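Local coordinates for clavulanic acid biosynthesis oligopeptide binding protein 2 (Streptomyces clavuligerus, PDB 2WOL), which probably binds oligopeptides as an extracellular solute-binding protein belonging to the clavulanic acid biosynthesis pathway, at residues V319-A324 with A383-P388. Residues are numbered along the deposited sequence; the frame is centred on the assembly and turned at random.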
loop_
_atom_site.group_PDB
_atom_site.type_symbol
_atom_site.label_atom_id
_atom_site.label_comp_id
_atom_site.label_asym_id
_atom_site.label_seq_id
_atom_site.Cartn_x
_atom_site.Cartn_y
_atom_site.Cartn_z
ATOM N N VAL A 319 -10.083 -9.294 27.458
ATOM C CA VAL A 319 -10.957 -8.846 26.362
ATOM C C VAL A 319 -11.877 -7.697 26.782
ATOM O O VAL A 319 -12.233 -6.854 25.962
ATOM C CB VAL A 319 -11.777 -10.015 25.732
ATOM C CG1 VAL A 319 -12.823 -10.551 26.711
ATOM C CG2 VAL A 319 -12.424 -9.577 24.412
ATOM N N HIS A 320 -12.257 -7.664 28.058
ATOM C CA HIS A 320 -13.188 -6.647 28.540
ATOM C C HIS A 320 -12.549 -5.280 28.705
ATOM O O HIS A 320 -13.208 -4.259 28.499
ATOM C CB HIS A 320 -13.901 -7.133 29.796
ATOM C CG HIS A 320 -14.768 -8.318 29.538
ATOM N ND1 HIS A 320 -14.447 -9.590 29.956
ATOM C CD2 HIS A 320 -15.919 -8.430 28.835
ATOM C CE1 HIS A 320 -15.380 -10.431 29.544
ATOM N NE2 HIS A 320 -16.282 -9.752 28.860
ATOM N N VAL A 321 -11.264 -5.267 29.046
ATOM C CA VAL A 321 -10.479 -4.036 28.987
ATOM C C VAL A 321 -10.497 -3.503 27.553
ATOM O O VAL A 321 -10.726 -2.315 27.326
ATOM C CB VAL A 321 -9.031 -4.267 29.468
ATOM C CG1 VAL A 321 -8.113 -3.135 29.023
ATOM C CG2 VAL A 321 -9.003 -4.427 30.984
ATOM N N ARG A 322 -10.291 -4.399 26.588
ATOM C CA ARG A 322 -10.198 -3.990 25.188
ATOM C C ARG A 322 -11.538 -3.481 24.670
ATOM O O ARG A 322 -11.590 -2.486 23.955
ATOM C CB ARG A 322 -9.657 -5.128 24.321
ATOM C CG ARG A 322 -8.295 -5.641 24.792
ATOM C CD ARG A 322 -7.600 -6.501 23.747
ATOM N NE ARG A 322 -8.340 -7.715 23.401
ATOM C CZ ARG A 322 -8.172 -8.901 23.989
ATOM N NH1 ARG A 322 -7.299 -9.049 24.983
ATOM N NH2 ARG A 322 -8.888 -9.939 23.583
ATOM N N ARG A 323 -12.619 -4.157 25.053
ATOM C CA ARG A 323 -13.964 -3.719 24.670
ATOM C C ARG A 323 -14.349 -2.398 25.329
ATOM O O ARG A 323 -15.013 -1.569 24.708
ATOM C CB ARG A 323 -15.002 -4.810 24.961
ATOM C CG ARG A 323 -14.828 -6.020 24.054
ATOM C CD ARG A 323 -15.818 -7.125 24.344
ATOM N NE ARG A 323 -15.617 -8.226 23.407
ATOM C CZ ARG A 323 -16.043 -9.474 23.594
ATOM N NH1 ARG A 323 -16.722 -9.810 24.688
ATOM N NH2 ARG A 323 -15.787 -10.393 22.675
ATOM N N ALA A 324 -13.927 -2.200 26.577
ATOM C CA ALA A 324 -14.149 -0.930 27.258
ATOM C C ALA A 324 -13.565 0.217 26.443
ATOM O O ALA A 324 -14.214 1.240 26.248
ATOM C CB ALA A 324 -13.545 -0.954 28.652
ATOM N N ALA A 383 -16.002 -3.217 34.638
ATOM C CA ALA A 383 -16.433 -4.071 35.745
ATOM C C ALA A 383 -16.178 -5.553 35.455
ATOM O O ALA A 383 -15.712 -6.288 36.329
ATOM C CB ALA A 383 -17.898 -3.825 36.066
ATOM N N ALA A 384 -16.457 -5.982 34.225
ATOM C CA ALA A 384 -16.207 -7.369 33.822
ATOM C C ALA A 384 -14.722 -7.738 33.899
ATOM O O ALA A 384 -14.374 -8.895 34.141
ATOM C CB ALA A 384 -16.760 -7.639 32.431
ATOM N N ALA A 385 -13.859 -6.741 33.707
ATOM C CA ALA A 385 -12.409 -6.932 33.754
ATOM C C ALA A 385 -11.861 -6.942 35.178
ATOM O O ALA A 385 -10.673 -7.201 35.387
ATOM C CB ALA A 385 -11.712 -5.850 32.935
ATOM N N GLY A 386 -12.718 -6.654 36.153
ATOM C CA GLY A 386 -12.275 -6.500 37.536
ATOM C C GLY A 386 -11.573 -5.175 37.763
ATOM O O GLY A 386 -10.819 -5.014 38.727
ATOM N N LEU A 387 -11.818 -4.219 36.869
ATOM C CA LEU A 387 -11.230 -2.887 36.972
ATOM C C LEU A 387 -12.306 -1.813 36.805
ATOM O O LEU A 387 -12.204 -0.964 35.914
ATOM C CB LEU A 387 -10.113 -2.706 35.930
ATOM C CG LEU A 387 -8.886 -3.618 36.043
ATOM C CD1 LEU A 387 -8.056 -3.557 34.773
ATOM C CD2 LEU A 387 -8.020 -3.271 37.257
ATOM N N PRO A 388 -13.336 -1.830 37.680
ATOM C CA PRO A 388 -14.505 -0.967 37.472
ATOM C C PRO A 388 -14.206 0.536 37.450
ATOM O O PRO A 388 -14.936 1.291 36.807
ATOM C CB PRO A 388 -15.423 -1.318 38.653
ATOM C CG PRO A 388 -14.530 -1.935 39.670
ATOM C CD PRO A 388 -13.470 -2.646 38.902
#
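The imidazole of H320 lies between two aliphatic groups: the methyl of A384 sits over one face, and V319 CG1, from the same helix as the ring, covers the opposite face, both displaced toward the rim. A384 CB is 3.8 Å from the centroid of the H320 ring and 19° off its normal, which identifies a CH-pi contact. With CG of H320 anti to the carbonyl carbon (chi1 -64°), the ring stands beside the backbone N, and chi2 of 107° turns a face to that methyl. At its base, H320 CB approaches A385 CB at 4.0 Å. At the next residue, V321 CG2 meets A385 CB at 3.6 Å and the tip of L387, CD1, at 4.0 Å. The interface is therefore small and apolar, with 189 Å² buried in total, and V321 is its buried member; F316 also touches V321. H320 N is hydrogen-bonded to N318 OD1, and N318 in turn touches A385. G386 has positive phi in a turn with two bonds back into the last helical turn, one of them G386 N to A383 O at 3.0 Å. The arrangement is a Schellman motif ending helix 375-384, packed against the first turn of helix 319-327 at the surface of this family 5 solute-binding fold.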